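Local coordinates for YghZ aldo-keto reductase (Escherichia coli, PDB 3N6Q), which is an aldo-keto reductase with a TIM-barrel fold and, like others of its family, probably reduces aldehydes or ketones with a nicotinamide cofactor, at residues E173-M178 against S206-T211; K177-L182 against I187-H192. All coordinates share one frame; numbering follows the deposited sequence.

In the fold
Along the chain, helix 172-183 comes first and serves both contacts: residues 173-178 face residues 206-211 in contact 1, and residues 177-182 face residues 187-192 in contact 2. Contact 2 closes the short turn from the helix into strand 191-193. Contact 1 spans a longer loop that contains this strand and helix 202-205, so contact 2 lies almost wholly inside it, overlapping at Lys177 and Met178. Their centres are 10 Å apart. They meet where Thr175 and Leu208 pack on His192 and where Thr175 touches Leu189. Together they tie one outer helix of the barrel to the following strand and to helix 208-214, the helix beyond it.

Contact 1 of 2, residues E173-M178 against S206-T211; sequences ERTQKM and SGLLDT
Across the gap between residues 173-178 and the start of helix 208-214 the backbones come closest at Gln176 and Thr211, whose CA atoms are 6.7 Å apart, near enough for short side chains to fill the space. Thr211 fits because it is small and two-faced. Its methyl CG2 is anti to the backbone N (chi1 -58° for OG1) and reaches into helix 172-183, meeting Thr175 CG2 at 4.0 Å and lying equally near Gln176 OE1. The hydroxyl turns to water instead: a water molecule donates to Gln176 OE1 at 2.8 Å and also hydrogen-bonds to Thr211 OG1 at 3.2 Å. The Gln176 chain bends at chi2 (77°), which brings OE1 both to the Thr211 methyl and to this water. The amide is gripped from several directions: OE1 also accepts from Asn215, while NE2 donates to Glu180 one turn along, which should fix its rotation.

Thr175 meets Leu208 at about a right angle, with Thr175 OG1 3.6 Å from Leu208 CD1. The buried hydroxyl pairs with the carbonyl of Ser171, so it can sit against a methyl without being left without a polar partner. Before Leu208 the chain turns sharply. Ser206 OG accepts from Leu208 N at 2.9 Å, with an N-H...O angle of 162°, forming an ST turn, and Gly207 takes the N-cap with a positive phi, where a CB would strike the preceding carbonyl.

On the inner side, Thr175 and Leu208 both lean on His192 of strand 191-193, and Leu208 also packs on helix 202-205. Helix 172-183 and the start of helix 208-214 therefore pack on each other while both rest on that strand.

Contact 2 of 2, residues K177-L182 against I187-H192; sequences KMVELL and IPLLIH
Leu189 carries its CG anti to the backbone N (chi1 177°), a torsion that sends its two methyls toward helix 172-183, where Leu182, with CG beside its own N, comes to meet them. The Leu189 fork is shared between two helical residues one turn apart: CD1 lies 4.0 Å from Leu182 CD1, while CD2 lies 3.9 Å from Val179 CG2. Leu182 slants across Leu189, whereas Val179 crosses it at about a right angle. A branched leucine suits a place between two partners, and the short branch of Val179 fits against Leu189 CD2 on the chain leading into strand 191-193.

At the Leu182 end of the contact the backbone takes over. Ile187 N donates to Leu182 O at 3.0 Å, with an N-H...O angle of 163°. The bond is nearly straight at the hydrogen, although the donor stands 40° out of the carbonyl plane. It draws the two residues together, so that Leu182 CB lies 4.4 Å from Ile187 CB.

Between these two regions a water molecule joins the backbones. It donates to Val179 O at 2.7 Å and to Ile187 O, and accepts from Leu189 N, thereby satisfying three main-chain groups beside an apolar patch.

Leu189 also rests on Ile167 and Ile187 on Val165, both of strand 162-168, so the apolar layer continues onto the parallel neighbour. Strand 162-168, helix 172-183 and strand 191-193 form a beta-alpha-beta unit, the repeating element of the TIM barrel, and this contact packs its helix against the chain entering the second strand.

Contact 1 of 2, residues E173-M178 against S206-T211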
# COMPACT_ATOMS: atom_id res chain seq x y z
N GLU B 173 14.49 27.84 -4.52
CA GLU B 173 15.45 26.74 -4.59
C GLU B 173 14.87 25.52 -3.82
O GLU B 173 14.94 24.40 -4.31
CB GLU B 173 16.75 27.19 -3.92
CG GLU B 173 17.45 28.40 -4.63
CD GLU B 173 16.72 29.79 -4.51
OE1 GLU B 173 16.00 30.10 -3.50
OE2 GLU B 173 16.95 30.61 -5.46
N ARG B 174 14.35 25.76 -2.61
CA ARG B 174 13.71 24.66 -1.84
C ARG B 174 12.46 24.07 -2.54
O ARG B 174 12.26 22.85 -2.58
CB ARG B 174 13.40 25.10 -0.43
CG ARG B 174 14.66 25.24 0.43
CD ARG B 174 14.36 25.74 1.84
NE ARG B 174 15.56 25.78 2.68
CZ ARG B 174 16.03 24.76 3.42
NH1 ARG B 174 15.53 23.52 3.27
NH2 ARG B 174 17.09 24.94 4.22
N THR B 175 11.63 24.95 -3.14
CA THR B 175 10.52 24.51 -3.98
C THR B 175 10.97 23.61 -5.10
O THR B 175 10.44 22.51 -5.34
CB THR B 175 9.73 25.72 -4.54
OG1 THR B 175 9.24 26.49 -3.44
CG2 THR B 175 8.58 25.26 -5.42
N GLN B 176 12.02 24.04 -5.79
CA GLN B 176 12.52 23.20 -6.85
C GLN B 176 13.01 21.82 -6.36
O GLN B 176 12.76 20.79 -7.01
CB GLN B 176 13.63 23.94 -7.64
CG GLN B 176 14.31 23.06 -8.69
CD GLN B 176 13.45 22.93 -9.90
OE1 GLN B 176 12.79 23.89 -10.30
NE2 GLN B 176 13.48 21.75 -10.54
N LYS B 177 13.70 21.81 -5.22
CA LYS B 177 14.15 20.55 -4.65
C LYS B 177 12.92 19.66 -4.31
O LYS B 177 12.94 18.45 -4.54
CB LYS B 177 15.01 20.83 -3.40
CG LYS B 177 15.63 19.54 -2.80
CD LYS B 177 16.32 18.70 -3.88
CE LYS B 177 17.31 17.73 -3.23
NZ LYS B 177 17.98 16.86 -4.24
N MET B 178 11.90 20.25 -3.70
CA MET B 178 10.73 19.40 -3.29
C MET B 178 10.07 18.82 -4.51
O MET B 178 9.57 17.69 -4.52
CB MET B 178 9.70 20.20 -2.47
CG MET B 178 10.23 20.74 -1.13
SD MET B 178 10.47 19.28 0.02
CE MET B 178 8.88 18.50 -0.36
N SER B 206 11.76 37.19 -5.83
CA SER B 206 12.64 36.07 -5.57
C SER B 206 12.89 35.16 -6.74
O SER B 206 13.83 34.36 -6.70
CB SER B 206 12.08 35.18 -4.45
OG SER B 206 10.84 34.63 -4.88
N GLY B 207 11.98 35.14 -7.68
CA GLY B 207 12.02 34.09 -8.66
C GLY B 207 11.02 32.97 -8.41
O GLY B 207 10.93 32.02 -9.21
N LEU B 208 10.31 33.01 -7.28
CA LEU B 208 9.27 31.95 -7.05
C LEU B 208 8.25 31.75 -8.19
O LEU B 208 7.98 30.61 -8.67
CB LEU B 208 8.52 32.14 -5.72
CG LEU B 208 7.71 30.87 -5.40
CD1 LEU B 208 8.60 29.60 -5.16
CD2 LEU B 208 6.79 31.12 -4.21
N LEU B 209 7.73 32.85 -8.71
CA LEU B 209 6.74 32.69 -9.76
C LEU B 209 7.34 32.01 -11.03
O LEU B 209 6.67 31.21 -11.64
CB LEU B 209 5.99 34.02 -10.07
CG LEU B 209 4.87 34.46 -9.06
CD1 LEU B 209 3.92 35.48 -9.65
CD2 LEU B 209 4.02 33.28 -8.55
N ASP B 210 8.64 32.18 -11.28
CA ASP B 210 9.31 31.48 -12.41
C ASP B 210 9.32 29.96 -12.05
O ASP B 210 9.04 29.12 -12.88
CB ASP B 210 10.82 31.91 -12.56
CG ASP B 210 11.02 33.40 -12.94
OD1 ASP B 210 10.24 33.84 -13.78
OD2 ASP B 210 11.98 34.11 -12.40
N THR B 211 9.78 29.63 -10.83
CA THR B 211 9.88 28.22 -10.38
C THR B 211 8.49 27.52 -10.50
O THR B 211 8.39 26.41 -11.05
CB THR B 211 10.42 28.16 -8.94
OG1 THR B 211 11.70 28.81 -8.91
CG2 THR B 211 10.65 26.69 -8.49
O HOH W 1 13.67 26.59 -10.08

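Contact 2 of 2, residues K177-L182 against I187-H192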
# COMPACT_ATOMS: atom_id res chain seq x y z
N LYS B 177 13.70 21.81 -5.22
CA LYS B 177 14.15 20.55 -4.65
C LYS B 177 12.92 19.66 -4.31
O LYS B 177 12.94 18.45 -4.54
CB LYS B 177 15.01 20.83 -3.40
CG LYS B 177 15.63 19.54 -2.80
CD LYS B 177 16.32 18.70 -3.88
CE LYS B 177 17.31 17.73 -3.23
NZ LYS B 177 17.98 16.86 -4.24
N MET B 178 11.90 20.25 -3.70
CA MET B 178 10.73 19.40 -3.29
C MET B 178 10.07 18.82 -4.51
O MET B 178 9.57 17.69 -4.52
CB MET B 178 9.70 20.20 -2.47
CG MET B 178 10.23 20.74 -1.13
SD MET B 178 10.47 19.28 0.02
CE MET B 178 8.88 18.50 -0.36
N VAL B 179 10.02 19.60 -5.61
CA VAL B 179 9.43 19.08 -6.84
C VAL B 179 10.19 17.87 -7.30
O VAL B 179 9.56 16.85 -7.69
CB VAL B 179 9.46 20.15 -7.99
CG1 VAL B 179 9.13 19.48 -9.33
CG2 VAL B 179 8.48 21.26 -7.66
N GLU B 180 11.53 17.98 -7.30
CA GLU B 180 12.35 16.86 -7.79
C GLU B 180 12.18 15.65 -6.85
O GLU B 180 12.14 14.48 -7.32
CB GLU B 180 13.84 17.29 -7.85
CG GLU B 180 14.03 18.44 -8.90
CD GLU B 180 15.39 19.20 -8.83
OE1 GLU B 180 16.17 19.03 -7.86
OE2 GLU B 180 15.61 20.09 -9.70
N LEU B 181 12.18 15.93 -5.55
CA LEU B 181 12.06 14.83 -4.55
C LEU B 181 10.73 14.11 -4.67
O LEU B 181 10.68 12.87 -4.81
CB LEU B 181 12.30 15.34 -3.12
CG LEU B 181 13.76 15.70 -2.80
CD1 LEU B 181 13.79 16.36 -1.43
CD2 LEU B 181 14.74 14.46 -2.91
N LEU B 182 9.64 14.86 -4.80
CA LEU B 182 8.37 14.20 -4.95
C LEU B 182 8.29 13.49 -6.30
O LEU B 182 7.61 12.48 -6.42
CB LEU B 182 7.24 15.22 -4.81
CG LEU B 182 7.06 15.79 -3.41
CD1 LEU B 182 6.22 17.08 -3.52
CD2 LEU B 182 6.36 14.74 -2.50
N ILE B 187 5.01 11.72 -7.82
CA ILE B 187 3.96 12.59 -7.34
C ILE B 187 4.33 14.03 -7.75
O ILE B 187 5.46 14.47 -7.49
CB ILE B 187 3.92 12.51 -5.79
CG1 ILE B 187 3.43 11.10 -5.40
CG2 ILE B 187 2.99 13.63 -5.21
CD1 ILE B 187 3.57 10.85 -3.91
N PRO B 188 3.41 14.73 -8.44
CA PRO B 188 3.71 16.15 -8.72
C PRO B 188 3.37 17.02 -7.54
O PRO B 188 2.30 16.83 -6.94
CB PRO B 188 2.75 16.50 -9.90
CG PRO B 188 1.58 15.50 -9.82
CD PRO B 188 2.12 14.26 -9.00
N LEU B 189 4.19 18.03 -7.26
CA LEU B 189 3.81 19.03 -6.25
C LEU B 189 2.59 19.78 -6.79
O LEU B 189 2.69 20.37 -7.88
CB LEU B 189 4.97 20.01 -6.03
CG LEU B 189 4.61 21.13 -5.04
CD1 LEU B 189 4.31 20.60 -3.54
CD2 LEU B 189 5.81 22.13 -4.94
N LEU B 190 1.46 19.80 -6.06
CA LEU B 190 0.26 20.47 -6.61
C LEU B 190 0.35 22.00 -6.62
O LEU B 190 -0.07 22.68 -7.58
CB LEU B 190 -1.02 20.02 -5.88
CG LEU B 190 -2.27 20.77 -6.34
CD1 LEU B 190 -2.73 20.29 -7.80
CD2 LEU B 190 -3.41 20.56 -5.29
N ILE B 191 0.84 22.55 -5.51
CA ILE B 191 0.51 23.92 -5.11
C ILE B 191 1.51 24.45 -4.09
O ILE B 191 2.09 23.69 -3.23
CB ILE B 191 -0.98 24.01 -4.61
CG1 ILE B 191 -1.45 25.44 -4.46
CG2 ILE B 191 -1.16 23.27 -3.22
CD1 ILE B 191 -3.07 25.48 -4.31
N HIS B 192 1.73 25.77 -4.16
CA HIS B 192 2.56 26.50 -3.23
C HIS B 192 1.67 27.59 -2.66
O HIS B 192 0.94 28.30 -3.41
CB HIS B 192 3.80 27.10 -3.98
CG HIS B 192 4.83 27.74 -3.08
ND1 HIS B 192 4.55 28.80 -2.23
CD2 HIS B 192 6.16 27.48 -2.91
CE1 HIS B 192 5.65 29.17 -1.61
NE2 HIS B 192 6.63 28.36 -1.98
O HOH W 2 6.94 16.78 -8.22